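Local coordinates for protein putative SAM-dependent O-methyltranferase (Podospora anserina, PDB 4YMH) that binds S-adenosylmethionine and its product S-adenosylhomocysteine, and probably transfers the methyl group to an oxygen of its substrate, as cation-dependent O-methyltransferases do, at residues D172-R177 and V219-V224; F138-V143 and N166-C171; W83-R88 and K112-G117. One frame throughout, in Å; residues are numbered along the deposited sequence.

Interaction 1 of 3, residues D172-R177 and V219-V224; sequences DNVFAR and VLLLPV
Leu221 meets the loop 172-177 chiefly through its methyl CD1, which lies 4.0 Å from Val174 CG1 and 4.0 Å from Phe175 CE1; CG and CD2 also border that CE1. CG stands anti to the backbone N (chi1 180°), on the side from which the methyls reach the loop. The backbone N of Leu221 is hydrogen-bonded to Ser24 OG of the second subunit, while Leu222 turns its side chain away and brings only its carbonyl O near the ring, 4.3 Å from Phe175 CZ. Strand 217-222 is the outermost strand within this chain of the class I methyltransferase sheet, antiparallel to its neighbour 228-233, and the loop after strand 167-171 packs beside its end. A type I turn from Asn173 to Ala176 places Val174 and Phe175 at its two middle positions, both pointing at the strand. Pro223 comes next, at the centre of an inverse gamma turn; its CA lies 3.7 Å from Phe175 CZ, and its CB lies in the ring plane at the edge. An alanine in place of Phe175 would probably open a gap between Leu221 and Pro223, and Cys20 of the second subunit would lose the ring packed on it.

Interaction 2 of 3, residues F138-V143 and N166-C171; sequences FDLIFV and NGIILC
Asp139 and Gly167 begin this pairing of parallel strands with a carbonyl set into the notch of a glycine: Asp139 O lies 3.2 Å from Gly167 CA, and a side chain on Gly167 would press on the carbonyls of Phe138 and Asp139. From there the strands 140-143 and 167-171 run side by side, 15° apart, in the centre of the Rossmann-like sheet. On the face of Leu140, Phe142, Ile168 and Leu170, Leu170 fills the hollow between its neighbours. Its CD1 reaches Leu140 CD1 at 4.3 Å, while its CB meets Phe142 CD1 at 4.2 Å, the two side chains crossing at about a right angle. CG of Phe142 is anti to the backbone N (chi1 -175°), beside the carbonyl carbon, and from there CD1 meets Leu170. The Phe142 ring also packs edge-to-face with Trp83, and its side chain lies about 4 Å from the bound S-adenosyl-L-homocysteine. On the face of Ile141, Val143, Ile169 and Cys171 the bump is Val143 CG2, 3.7 Å from Ile169 CG2 and 4.0 Å from Cys171 SG. Tyr150 and Ile157 of helix 150-159 pack on this side. Four backbone bonds join the strands. The first, Ile168 N to Asp139 O at 3.1 Å, reaches its carbonyl from above the plane, beside the corner in the chain; the third, Leu170 N to Ile141 O at 2.8 Å, is nearly straight at 172°. The carboxylate of Asp139 turns elsewhere, to Ser164 OG and Lys67. Polar pairing between the segments is thus confined to the main chain and the side chains contribute apolar surface, so the pairing does not depend on side-chain charge, even where Phe142 borders the cofactor.

Interaction 3 of 3, residues W83-R88 and K112-G117; sequences WYEGTR and KKYGVG
Tyr84 and Val116 form the close-packed half of a contact between the ends of helices 78-86 and 101-114 of the Rossmann-like fold; the second helix closes with a Schellman motif whose C-prime residue is Gly115, with positive phi. Val116 CG1 stands over the centre of the Tyr84 ring in a CH-pi contact, 3.9 Å from the centroid and only 6° off the ring normal, and Val116 CB approaches Tyr84 CE1 at 3.8 Å. CG of Tyr84 is anti to the backbone N (chi1 178°), which carries it out toward the turn. Beside this apolar patch lies a compact polar one. Tyr114 OH donates to the anti lone pair of Glu85 OE2 at 2.7 Å, with the carboxylate turned 74° from the tyrosine ring. Arg88 grips the same carboxylate side-on, NE to Glu85 OE1 at 2.6 Å and NH2 to Glu85 OE2 at 3.0 Å, both oxygens being met from above the carboxylate plane. OE2 therefore accepts from two donors, and the salt bridge probably favours the ionised form of Glu85. Tyr84 CE2 lies over one face of the guanidinium, toward its rim, so the arginine ties the two patches together. Toward solvent the contact is looser: Gly115 and Gly117 are exposed, and at the Tyr84 hydroxyl waters bridge to the other segment. Water 1 donates to Tyr114 O at 3.0 Å but is held only weakly by Tyr84 OH. Water 2 sits in the plane of the Tyr84 ring at its edge, 2.7 Å from Tyr84 OH, and accepts a weak hydrogen bond from Gly117 N.

Overall arrangement
Along the chain interaction 3 closes first, then interaction 2, then interaction 1. Interaction 2 lies in the middle of the seven-stranded mixed sheet and touches both others. Toward interaction 3, its centre 19 Å away, Leu140 and Phe142 pack on Trp83 of helix 78-86; toward interaction 1, its centre 14 Å away, Asp172 N probably bonds to Val143 O as strand 167-171 runs on into the loop 172-177. Interactions 1 and 3, their centres about 27 Å apart, lie on opposite sides of the chain's centre without touching. Interaction 3 ties helix ends at the periphery, interaction 2 forms sheet beside the cofactor, and interaction 1 packs the loop on edge strand 217-222, where the second subunit also packs.

Interaction 1 of 3, residues D172-R177 and V219-V224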
ATOM      1  N   ASP A 172      -0.922  -0.729  12.001  1.00 17.16           N
ATOM      2  CA  ASP A 172      -0.944  -2.141  11.618  1.00 20.24           C
ATOM      3  C   ASP A 172      -2.061  -2.939  12.314  1.00 19.66           C
ATOM      4  O   ASP A 172      -2.524  -2.563  13.393  1.00 19.98           O
ATOM      5  CB  ASP A 172       0.421  -2.756  11.931  1.00 24.76           C
ATOM      6  CG  ASP A 172       0.727  -3.958  11.084  1.00 31.67           C
ATOM      7  OD1 ASP A 172       0.210  -4.029   9.952  1.00 31.57           O
ATOM      8  OD2 ASP A 172       1.494  -4.830  11.544  1.00 36.33           O
ATOM      9  N   ASN A 173      -2.475  -4.046  11.695  1.00 20.29           N
ATOM     10  CA  ASN A 173      -3.506  -4.929  12.250  1.00 22.41           C
ATOM     11  C   ASN A 173      -4.863  -4.290  12.480  1.00 20.89           C
ATOM     12  O   ASN A 173      -5.614  -4.739  13.348  1.00 22.54           O
ATOM     13  CB  ASN A 173      -3.041  -5.517  13.590  1.00 24.17           C
ATOM     14  CG  ASN A 173      -1.815  -6.376  13.446  1.00 27.75           C
ATOM     15  OD1 ASN A 173      -0.738  -6.038  13.946  1.00 33.36           O
ATOM     16  ND2 ASN A 173      -1.967  -7.501  12.759  1.00 22.44           N
ATOM     17  N   VAL A 174      -5.205  -3.265  11.708  1.00 14.30           N
ATOM     18  CA  VAL A 174      -6.450  -2.547  11.973  1.00 15.07           C
ATOM     19  C   VAL A 174      -7.701  -3.410  11.721  1.00 16.18           C
ATOM     20  O   VAL A 174      -8.769  -3.153  12.290  1.00 15.21           O
ATOM     21  CB  VAL A 174      -6.461  -1.223  11.151  1.00 18.00           C
ATOM     22  CG1 VAL A 174      -7.742  -0.423  11.363  1.00 18.56           C
ATOM     23  CG2 VAL A 174      -5.281  -0.378  11.598  1.00 17.24           C
ATOM     24  N   PHE A 175      -7.573  -4.448  10.898  1.00 16.26           N
ATOM     25  CA  PHE A 175      -8.715  -5.329  10.621  1.00 15.41           C
ATOM     26  C   PHE A 175      -9.018  -6.301  11.760  1.00 16.62           C
ATOM     27  O   PHE A 175     -10.101  -6.876  11.800  1.00 19.57           O
ATOM     28  CB  PHE A 175      -8.473  -6.159   9.359  1.00 16.58           C
ATOM     29  CG  PHE A 175      -8.651  -5.394   8.069  1.00 16.22           C
ATOM     30  CD1 PHE A 175      -9.224  -4.128   8.054  1.00 15.12           C
ATOM     31  CD2 PHE A 175      -8.261  -5.960   6.870  1.00 15.26           C
ATOM     32  CE1 PHE A 175      -9.399  -3.445   6.854  1.00 12.88           C
ATOM     33  CE2 PHE A 175      -8.425  -5.273   5.667  1.00 18.32           C
ATOM     34  CZ  PHE A 175      -8.994  -4.021   5.662  1.00 17.28           C
ATOM     35  N   ALA A 176      -8.037  -6.530  12.628  1.00 14.41           N
ATOM     36  CA  ALA A 176      -8.164  -7.524  13.704  1.00 17.90           C
ATOM     37  C   ALA A 176      -8.656  -8.859  13.129  1.00 20.00           C
ATOM     38  O   ALA A 176      -9.653  -9.426  13.591  1.00 17.23           O
ATOM     39  CB  ALA A 176      -9.122  -7.015  14.806  1.00 18.38           C
ATOM     40  N   ARG A 177      -7.977  -9.304  12.076  1.00 17.82           N
ATOM     41  CA  ARG A 177      -8.255 -10.555  11.365  1.00 17.74           C
ATOM     42  C   ARG A 177      -9.570 -10.541  10.586  1.00 19.28           C
ATOM     43  O   ARG A 177      -9.991 -11.568  10.042  1.00 21.89           O
ATOM     44  CB  ARG A 177      -8.244 -11.727  12.353  1.00 24.33           C
ATOM     45  CG  ARG A 177      -6.982 -11.793  13.213  1.00 25.31           C
ATOM     46  CD  ARG A 177      -5.771 -12.103  12.371  1.00 27.24           C
ATOM     47  NE  ARG A 177      -4.697 -12.679  13.180  1.00 33.49           N
ATOM     48  CZ  ARG A 177      -3.607 -12.029  13.580  1.00 36.73           C
ATOM     49  NH1 ARG A 177      -3.418 -10.759  13.246  1.00 37.46           N
ATOM     50  NH2 ARG A 177      -2.695 -12.663  14.312  1.00 34.73           N
ATOM     51  N   VAL A 219      -7.239  10.093   5.573  1.00 15.79           N
ATOM     52  CA  VAL A 219      -7.152   8.699   5.985  1.00 15.72           C
ATOM     53  C   VAL A 219      -7.385   7.736   4.833  1.00 15.44           C
ATOM     54  O   VAL A 219      -8.291   7.932   4.004  1.00 19.32           O
ATOM     55  CB  VAL A 219      -8.186   8.379   7.095  1.00 22.81           C
ATOM     56  CG1 VAL A 219      -8.092   6.908   7.522  1.00 20.70           C
ATOM     57  CG2 VAL A 219      -8.016   9.326   8.285  1.00 22.50           C
ATOM     58  N   LEU A 220      -6.567   6.691   4.779  1.00 16.31           N
ATOM     59  CA  LEU A 220      -6.820   5.599   3.847  1.00 17.88           C
ATOM     60  C   LEU A 220      -6.643   4.285   4.564  1.00 17.32           C
ATOM     61  O   LEU A 220      -5.533   3.963   4.999  1.00 16.58           O
ATOM     62  CB  LEU A 220      -5.876   5.645   2.649  1.00 15.77           C
ATOM     63  CG  LEU A 220      -6.031   4.439   1.727  1.00 16.66           C
ATOM     64  CD1 LEU A 220      -7.419   4.506   1.059  1.00 21.50           C
ATOM     65  CD2 LEU A 220      -4.921   4.415   0.671  1.00 21.91           C
ATOM     66  N   LEU A 221      -7.728   3.533   4.681  1.00 13.42           N
ATOM     67  CA  LEU A 221      -7.673   2.204   5.271  1.00 15.86           C
ATOM     68  C   LEU A 221      -7.428   1.211   4.153  1.00 17.38           C
ATOM     69  O   LEU A 221      -8.333   0.855   3.404  1.00 18.01           O
ATOM     70  CB  LEU A 221      -8.960   1.886   6.043  1.00 19.76           C
ATOM     71  CG  LEU A 221      -9.026   0.503   6.710  1.00 19.40           C
ATOM     72  CD1 LEU A 221      -7.713   0.097   7.375  1.00 19.13           C
ATOM     73  CD2 LEU A 221     -10.202   0.429   7.725  1.00 18.11           C
ATOM     74  N   LEU A 222      -6.165   0.815   4.032  1.00 18.67           N
ATOM     75  CA  LEU A 222      -5.675  -0.065   2.975  1.00 18.06           C
ATOM     76  C   LEU A 222      -5.890  -1.541   3.293  1.00 18.92           C
ATOM     77  O   LEU A 222      -5.394  -2.045   4.326  1.00 17.50           O
ATOM     78  CB  LEU A 222      -4.190   0.217   2.754  1.00 22.78           C
ATOM     79  CG  LEU A 222      -3.605  -0.042   1.371  1.00 29.24           C
ATOM     80  CD1 LEU A 222      -4.360   0.776   0.343  1.00 29.08           C
ATOM     81  CD2 LEU A 222      -2.122   0.302   1.368  1.00 28.15           C
ATOM     82  N   PRO A 223      -6.624  -2.252   2.412  1.00 18.75           N
ATOM     83  CA  PRO A 223      -6.925  -3.664   2.676  1.00 17.55           C
ATOM     84  C   PRO A 223      -5.745  -4.560   2.281  1.00 20.53           C
ATOM     85  O   PRO A 223      -5.839  -5.378   1.353  1.00 19.25           O
ATOM     86  CB  PRO A 223      -8.154  -3.936   1.803  1.00 17.97           C
ATOM     87  CG  PRO A 223      -7.944  -3.022   0.612  1.00 16.46           C
ATOM     88  CD  PRO A 223      -7.256  -1.773   1.164  1.00 21.82           C
ATOM     89  N   VAL A 224      -4.633  -4.370   2.988  1.00 15.30           N
ATOM     90  CA  VAL A 224      -3.419  -5.153   2.761  1.00 17.48           C
ATOM     91  C   VAL A 224      -2.974  -5.717   4.122  1.00 15.03           C
ATOM     92  O   VAL A 224      -3.210  -5.099   5.150  1.00 17.03           O
ATOM     93  CB  VAL A 224      -2.307  -4.278   2.100  1.00 14.96           C
ATOM     94  CG1 VAL A 224      -1.732  -3.272   3.094  1.00 15.12           C
ATOM     95  CG2 VAL A 224      -1.206  -5.133   1.425  1.00 16.90           C
TER

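Interaction 2 of 3, residues F138-V143 and N166-C171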
ATOM      1  N   PHE A 138       8.561  13.280  13.507  1.00 22.98           N
ATOM      2  CA  PHE A 138       8.942  12.076  12.793  1.00 28.88           C
ATOM      3  C   PHE A 138       8.316  12.077  11.395  1.00 28.73           C
ATOM      4  O   PHE A 138       7.185  12.532  11.223  1.00 27.46           O
ATOM      5  CB  PHE A 138       8.517  10.834  13.587  1.00 21.00           C
ATOM      6  CG  PHE A 138       9.187  10.711  14.935  1.00 24.54           C
ATOM      7  CD1 PHE A 138       8.607  11.257  16.071  1.00 23.97           C
ATOM      8  CD2 PHE A 138      10.398  10.047  15.066  1.00 24.14           C
ATOM      9  CE1 PHE A 138       9.220  11.146  17.309  1.00 26.16           C
ATOM     10  CE2 PHE A 138      11.020   9.934  16.307  1.00 24.43           C
ATOM     11  CZ  PHE A 138      10.429  10.482  17.426  1.00 28.83           C
ATOM     12  N   ASP A 139       9.062  11.574  10.414  1.00 23.04           N
ATOM     13  CA  ASP A 139       8.602  11.492   9.029  1.00 21.63           C
ATOM     14  C   ASP A 139       7.828  10.210   8.792  1.00 20.82           C
ATOM     15  O   ASP A 139       7.052  10.112   7.844  1.00 19.20           O
ATOM     16  CB  ASP A 139       9.775  11.545   8.048  1.00 25.71           C
ATOM     17  CG  ASP A 139      10.450  12.886   8.003  1.00 32.58           C
ATOM     18  OD1 ASP A 139       9.810  13.897   8.359  1.00 35.96           O
ATOM     19  OD2 ASP A 139      11.627  12.929   7.585  1.00 35.22           O
ATOM     20  N   LEU A 140       8.058   9.209   9.638  1.00 21.83           N
ATOM     21  CA  LEU A 140       7.305   7.965   9.539  1.00 22.66           C
ATOM     22  C   LEU A 140       7.035   7.453  10.930  1.00 19.82           C
ATOM     23  O   LEU A 140       7.945   7.371  11.765  1.00 18.06           O
ATOM     24  CB  LEU A 140       8.047   6.915   8.706  1.00 25.83           C
ATOM     25  CG  LEU A 140       7.263   5.635   8.382  1.00 27.94           C
ATOM     26  CD1 LEU A 140       7.735   5.037   7.072  1.00 29.54           C
ATOM     27  CD2 LEU A 140       7.352   4.577   9.503  1.00 27.04           C
ATOM     28  N   ILE A 141       5.769   7.133  11.182  1.00 19.52           N
ATOM     29  CA  ILE A 141       5.365   6.601  12.469  1.00 18.16           C
ATOM     30  C   ILE A 141       4.613   5.285  12.272  1.00 18.42           C
ATOM     31  O   ILE A 141       3.635   5.235  11.548  1.00 18.19           O
ATOM     32  CB  ILE A 141       4.471   7.612  13.233  1.00 16.61           C
ATOM     33  CG1 ILE A 141       5.205   8.958  13.358  1.00 20.93           C
ATOM     34  CG2 ILE A 141       4.101   7.053  14.599  1.00 18.55           C
ATOM     35  CD1 ILE A 141       4.457  10.024  14.134  1.00 24.91           C
ATOM     36  N   PHE A 142       5.096   4.222  12.895  1.00 16.77           N
ATOM     37  CA  PHE A 142       4.505   2.894  12.788  1.00 19.83           C
ATOM     38  C   PHE A 142       3.801   2.542  14.097  1.00 20.72           C
ATOM     39  O   PHE A 142       4.465   2.359  15.111  1.00 22.73           O
ATOM     40  CB  PHE A 142       5.607   1.871  12.465  1.00 23.28           C
ATOM     41  CG  PHE A 142       5.107   0.465  12.200  1.00 24.91           C
ATOM     42  CD1 PHE A 142       4.102   0.226  11.266  1.00 24.66           C
ATOM     43  CD2 PHE A 142       5.698  -0.620  12.841  1.00 23.03           C
ATOM     44  CE1 PHE A 142       3.664  -1.075  10.998  1.00 19.59           C
ATOM     45  CE2 PHE A 142       5.276  -1.922  12.584  1.00 19.04           C
ATOM     46  CZ  PHE A 142       4.248  -2.148  11.661  1.00 13.24           C
ATOM     47  N   VAL A 143       2.469   2.427  14.073  1.00 17.24           N
ATOM     48  CA  VAL A 143       1.681   2.113  15.271  1.00 19.68           C
ATOM     49  C   VAL A 143       1.322   0.637  15.281  1.00 22.56           C
ATOM     50  O   VAL A 143       0.558   0.175  14.433  1.00 18.19           O
ATOM     51  CB  VAL A 143       0.385   2.945  15.332  1.00 20.77           C
ATOM     52  CG1 VAL A 143      -0.383   2.683  16.650  1.00 16.95           C
ATOM     53  CG2 VAL A 143       0.716   4.400  15.185  1.00 20.48           C
ATOM     54  N   ASN A 166       5.134  16.448   5.948  1.00 21.39           N
ATOM     55  CA  ASN A 166       5.015  15.475   4.870  1.00 23.71           C
ATOM     56  C   ASN A 166       5.102  14.028   5.346  1.00 22.83           C
ATOM     57  O   ASN A 166       5.262  13.103   4.546  1.00 22.38           O
ATOM     58  CB  ASN A 166       6.093  15.735   3.814  1.00 38.24           C
ATOM     59  CG  ASN A 166       5.924  17.082   3.128  1.00 48.24           C
ATOM     60  OD1 ASN A 166       4.807  17.506   2.816  1.00 52.09           O
ATOM     61  ND2 ASN A 166       7.040  17.766   2.891  1.00 51.65           N
ATOM     62  N   GLY A 167       4.985  13.829   6.651  1.00 22.93           N
ATOM     63  CA  GLY A 167       5.080  12.494   7.219  1.00 22.90           C
ATOM     64  C   GLY A 167       3.839  11.632   7.084  1.00 21.79           C
ATOM     65  O   GLY A 167       2.755  12.102   6.726  1.00 20.15           O
ATOM     66  N   ILE A 168       3.995  10.351   7.382  1.00 21.09           N
ATOM     67  CA  ILE A 168       2.868   9.431   7.345  1.00 18.34           C
ATOM     68  C   ILE A 168       2.831   8.581   8.607  1.00 18.64           C
ATOM     69  O   ILE A 168       3.869   8.221   9.177  1.00 20.78           O
ATOM     70  CB  ILE A 168       2.930   8.517   6.099  1.00 17.60           C
ATOM     71  CG1 ILE A 168       1.583   7.856   5.829  1.00 22.40           C
ATOM     72  CG2 ILE A 168       4.061   7.492   6.208  1.00 20.47           C
ATOM     73  CD1 ILE A 168       1.558   7.114   4.501  1.00 20.76           C
ATOM     74  N   ILE A 169       1.620   8.278   9.045  1.00 16.07           N
ATOM     75  CA  ILE A 169       1.419   7.296  10.095  1.00 17.66           C
ATOM     76  C   ILE A 169       0.878   6.027   9.467  1.00 19.38           C
ATOM     77  O   ILE A 169      -0.070   6.075   8.698  1.00 17.12           O
ATOM     78  CB  ILE A 169       0.427   7.763  11.161  1.00 17.53           C
ATOM     79  CG1 ILE A 169       0.762   9.171  11.640  1.00 18.75           C
ATOM     80  CG2 ILE A 169       0.406   6.748  12.336  1.00 18.34           C
ATOM     81  CD1 ILE A 169      -0.279   9.741  12.591  1.00 18.77           C
ATOM     82  N   LEU A 170       1.487   4.899   9.800  1.00 18.07           N
ATOM     83  CA  LEU A 170       1.036   3.588   9.357  1.00 14.54           C
ATOM     84  C   LEU A 170       0.589   2.802  10.565  1.00 16.48           C
ATOM     85  O   LEU A 170       1.386   2.541  11.455  1.00 18.95           O
ATOM     86  CB  LEU A 170       2.157   2.845   8.635  1.00 13.58           C
ATOM     87  CG  LEU A 170       2.727   3.591   7.425  1.00 19.14           C
ATOM     88  CD1 LEU A 170       3.989   2.925   6.916  1.00 19.70           C
ATOM     89  CD2 LEU A 170       1.667   3.681   6.320  1.00 20.61           C
ATOM     90  N   CYS A 171      -0.680   2.428  10.592  1.00 14.22           N
ATOM     91  CA  CYS A 171      -1.232   1.659  11.712  1.00 16.80           C
ATOM     92  C   CYS A 171      -1.505   0.225  11.274  1.00 16.33           C
ATOM     93  O   CYS A 171      -2.241  -0.006  10.313  1.00 18.50           O
ATOM     94  CB  CYS A 171      -2.512   2.311  12.231  1.00 18.92           C
ATOM     95  SG  CYS A 171      -2.353   4.081  12.617  1.00 21.29           S
TER

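Interaction 3 of 3, residues W83-R88 and K112-G117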
ATOM      1  N   TRP A  83      13.234  -1.148   9.757  1.00 22.62           N
ATOM      2  CA  TRP A  83      13.421   0.295   9.554  1.00 23.99           C
ATOM      3  C   TRP A  83      14.903   0.662   9.494  1.00 26.50           C
ATOM      4  O   TRP A  83      15.344   1.479   8.661  1.00 24.06           O
ATOM      5  CB  TRP A  83      12.739   1.098  10.679  1.00 22.11           C
ATOM      6  CG  TRP A  83      11.252   0.869  10.827  1.00 20.66           C
ATOM      7  CD1 TRP A  83      10.587   0.536  11.976  1.00 24.46           C
ATOM      8  CD2 TRP A  83      10.253   0.962   9.803  1.00 23.32           C
ATOM      9  NE1 TRP A  83       9.243   0.409  11.726  1.00 23.32           N
ATOM     10  CE2 TRP A  83       9.012   0.665  10.401  1.00 24.31           C
ATOM     11  CE3 TRP A  83      10.288   1.267   8.435  1.00 20.59           C
ATOM     12  CZ2 TRP A  83       7.814   0.664   9.679  1.00 20.48           C
ATOM     13  CZ3 TRP A  83       9.105   1.262   7.724  1.00 23.69           C
ATOM     14  CH2 TRP A  83       7.879   0.965   8.349  1.00 16.22           C
ATOM     15  N   TYR A  84      15.667   0.061  10.404  1.00 25.04           N
ATOM     16  CA  TYR A  84      17.116   0.233  10.450  1.00 21.93           C
ATOM     17  C   TYR A  84      17.741  -0.115   9.098  1.00 24.96           C
ATOM     18  O   TYR A  84      18.523   0.670   8.534  1.00 26.12           O
ATOM     19  CB  TYR A  84      17.709  -0.625  11.589  1.00 24.69           C
ATOM     20  CG  TYR A  84      19.224  -0.564  11.710  1.00 29.56           C
ATOM     21  CD1 TYR A  84      19.846   0.471  12.400  1.00 31.23           C
ATOM     22  CD2 TYR A  84      20.025  -1.536  11.132  1.00 31.65           C
ATOM     23  CE1 TYR A  84      21.225   0.535  12.508  1.00 35.74           C
ATOM     24  CE2 TYR A  84      21.416  -1.481  11.230  1.00 36.11           C
ATOM     25  CZ  TYR A  84      22.008  -0.443  11.922  1.00 38.89           C
ATOM     26  OH  TYR A  84      23.381  -0.384  12.030  1.00 43.25           O
ATOM     27  N   GLU A  85      17.374  -1.271   8.554  1.00 23.61           N
ATOM     28  CA  GLU A  85      17.917  -1.684   7.259  1.00 26.84           C
ATOM     29  C   GLU A  85      17.516  -0.703   6.157  1.00 20.79           C
ATOM     30  O   GLU A  85      18.301  -0.414   5.240  1.00 25.20           O
ATOM     31  CB  GLU A  85      17.441  -3.097   6.888  1.00 30.69           C
ATOM     32  CG  GLU A  85      18.104  -4.241   7.669  1.00 30.82           C
ATOM     33  CD  GLU A  85      19.560  -4.483   7.288  1.00 35.59           C
ATOM     34  OE1 GLU A  85      20.073  -3.826   6.349  1.00 31.22           O
ATOM     35  OE2 GLU A  85      20.193  -5.349   7.930  1.00 32.86           O
ATOM     36  N   GLY A  86      16.293  -0.190   6.249  1.00 24.06           N
ATOM     37  CA  GLY A  86      15.789   0.699   5.217  1.00 27.57           C
ATOM     38  C   GLY A  86      16.350   2.105   5.282  1.00 29.21           C
ATOM     39  O   GLY A  86      16.131   2.902   4.369  1.00 28.69           O
ATOM     40  N   THR A  87      17.060   2.423   6.364  1.00 24.93           N
ATOM     41  CA  THR A  87      17.641   3.757   6.507  1.00 26.50           C
ATOM     42  C   THR A  87      19.162   3.774   6.730  1.00 30.05           C
ATOM     43  O   THR A  87      19.699   4.720   7.314  1.00 30.11           O
ATOM     44  CB  THR A  87      16.973   4.505   7.668  1.00 26.27           C
ATOM     45  OG1 THR A  87      17.078   3.721   8.863  1.00 27.32           O
ATOM     46  CG2 THR A  87      15.510   4.782   7.351  1.00 18.50           C
ATOM     47  N   ARG A  88      19.855   2.746   6.251  1.00 30.06           N
ATOM     48  CA  ARG A  88      21.303   2.667   6.401  1.00 33.40           C
ATOM     49  C   ARG A  88      22.030   3.846   5.752  1.00 38.22           C
ATOM     50  O   ARG A  88      23.047   4.301   6.260  1.00 38.05           O
ATOM     51  CB  ARG A  88      21.839   1.365   5.804  1.00 38.33           C
ATOM     52  CG  ARG A  88      21.685   0.161   6.691  1.00 39.67           C
ATOM     53  CD  ARG A  88      22.327  -1.062   6.073  1.00 44.73           C
ATOM     54  NE  ARG A  88      22.104  -2.239   6.904  1.00 47.44           N
ATOM     55  CZ  ARG A  88      22.911  -2.632   7.883  1.00 50.16           C
ATOM     56  NH1 ARG A  88      24.016  -1.948   8.154  1.00 52.76           N
ATOM     57  NH2 ARG A  88      22.613  -3.714   8.587  1.00 50.34           N
ATOM     58  N   LYS A 112      21.936  -5.338  20.103  1.00 31.06           N
ATOM     59  CA  LYS A 112      23.381  -5.502  20.272  1.00 33.13           C
ATOM     60  C   LYS A 112      23.955  -6.586  19.363  1.00 37.04           C
ATOM     61  O   LYS A 112      25.040  -6.411  18.801  1.00 35.91           O
ATOM     62  CB  LYS A 112      23.729  -5.817  21.729  1.00 35.01           C
ATOM     63  CG  LYS A 112      23.444  -4.677  22.691  1.00 40.95           C
ATOM     64  CD  LYS A 112      23.904  -5.042  24.097  1.00 43.58           C
ATOM     65  CE  LYS A 112      23.257  -4.158  25.148  1.00 50.50           C
ATOM     66  NZ  LYS A 112      23.621  -2.731  24.965  1.00 54.06           N
ATOM     67  N   LYS A 113      23.256  -7.709  19.226  1.00 34.95           N
ATOM     68  CA  LYS A 113      23.752  -8.783  18.356  1.00 39.31           C
ATOM     69  C   LYS A 113      23.837  -8.316  16.903  1.00 33.51           C
ATOM     70  O   LYS A 113      24.747  -8.697  16.170  1.00 34.74           O
ATOM     71  CB  LYS A 113      22.858 -10.019  18.426  1.00 42.53           C
ATOM     72  CG  LYS A 113      22.967 -10.822  19.693  1.00 52.56           C
ATOM     73  CD  LYS A 113      22.254 -12.150  19.516  1.00 57.10           C
ATOM     74  CE  LYS A 113      21.962 -12.807  20.844  1.00 58.71           C
ATOM     75  NZ  LYS A 113      23.196 -13.017  21.665  1.00 62.11           N
ATOM     76  N   TYR A 114      22.879  -7.486  16.515  1.00 31.29           N
ATOM     77  CA  TYR A 114      22.762  -6.991  15.146  1.00 31.31           C
ATOM     78  C   TYR A 114      23.810  -5.929  14.850  1.00 34.17           C
ATOM     79  O   TYR A 114      24.133  -5.663  13.688  1.00 34.27           O
ATOM     80  CB  TYR A 114      21.368  -6.412  14.921  1.00 28.64           C
ATOM     81  CG  TYR A 114      20.821  -6.592  13.530  1.00 28.87           C
ATOM     82  CD1 TYR A 114      21.034  -5.630  12.543  1.00 32.87           C
ATOM     83  CD2 TYR A 114      20.079  -7.715  13.201  1.00 30.78           C
ATOM     84  CE1 TYR A 114      20.534  -5.795  11.264  1.00 30.15           C
ATOM     85  CE2 TYR A 114      19.559  -7.885  11.925  1.00 31.50           C
ATOM     86  CZ  TYR A 114      19.786  -6.922  10.964  1.00 33.06           C
ATOM     87  OH  TYR A 114      19.266  -7.095   9.699  1.00 31.07           O
ATOM     88  N   GLY A 115      24.328  -5.317  15.911  1.00 39.96           N
ATOM     89  CA  GLY A 115      25.321  -4.269  15.783  1.00 41.34           C
ATOM     90  C   GLY A 115      24.738  -2.950  15.309  1.00 43.07           C
ATOM     91  O   GLY A 115      25.353  -2.256  14.504  1.00 42.78           O
ATOM     92  N   VAL A 116      23.556  -2.594  15.802  1.00 36.91           N
ATOM     93  CA  VAL A 116      22.984  -1.295  15.470  1.00 44.83           C
ATOM     94  C   VAL A 116      23.799  -0.201  16.158  1.00 52.22           C
ATOM     95  O   VAL A 116      24.482  -0.455  17.150  1.00 56.49           O
ATOM     96  CB  VAL A 116      21.495  -1.191  15.874  1.00 44.44           C
ATOM     97  CG1 VAL A 116      20.703  -2.324  15.250  1.00 40.03           C
ATOM     98  CG2 VAL A 116      21.345  -1.207  17.384  1.00 48.57           C
ATOM     99  N   GLY A 117      23.747   1.013  15.627  1.00 53.67           N
ATOM    100  CA  GLY A 117      24.489   2.101  16.230  1.00 54.87           C
ATOM    101  C   GLY A 117      23.708   2.744  17.352  1.00 52.95           C
ATOM    102  O   GLY A 117      22.771   2.156  17.892  1.00 54.52           O
TER
HETATM  103  O   HOH W   1      24.488  -3.577  11.560  1.00 39.04           O
HETATM  104  O   HOH W   2      24.159   1.910  13.139  1.00 41.30           O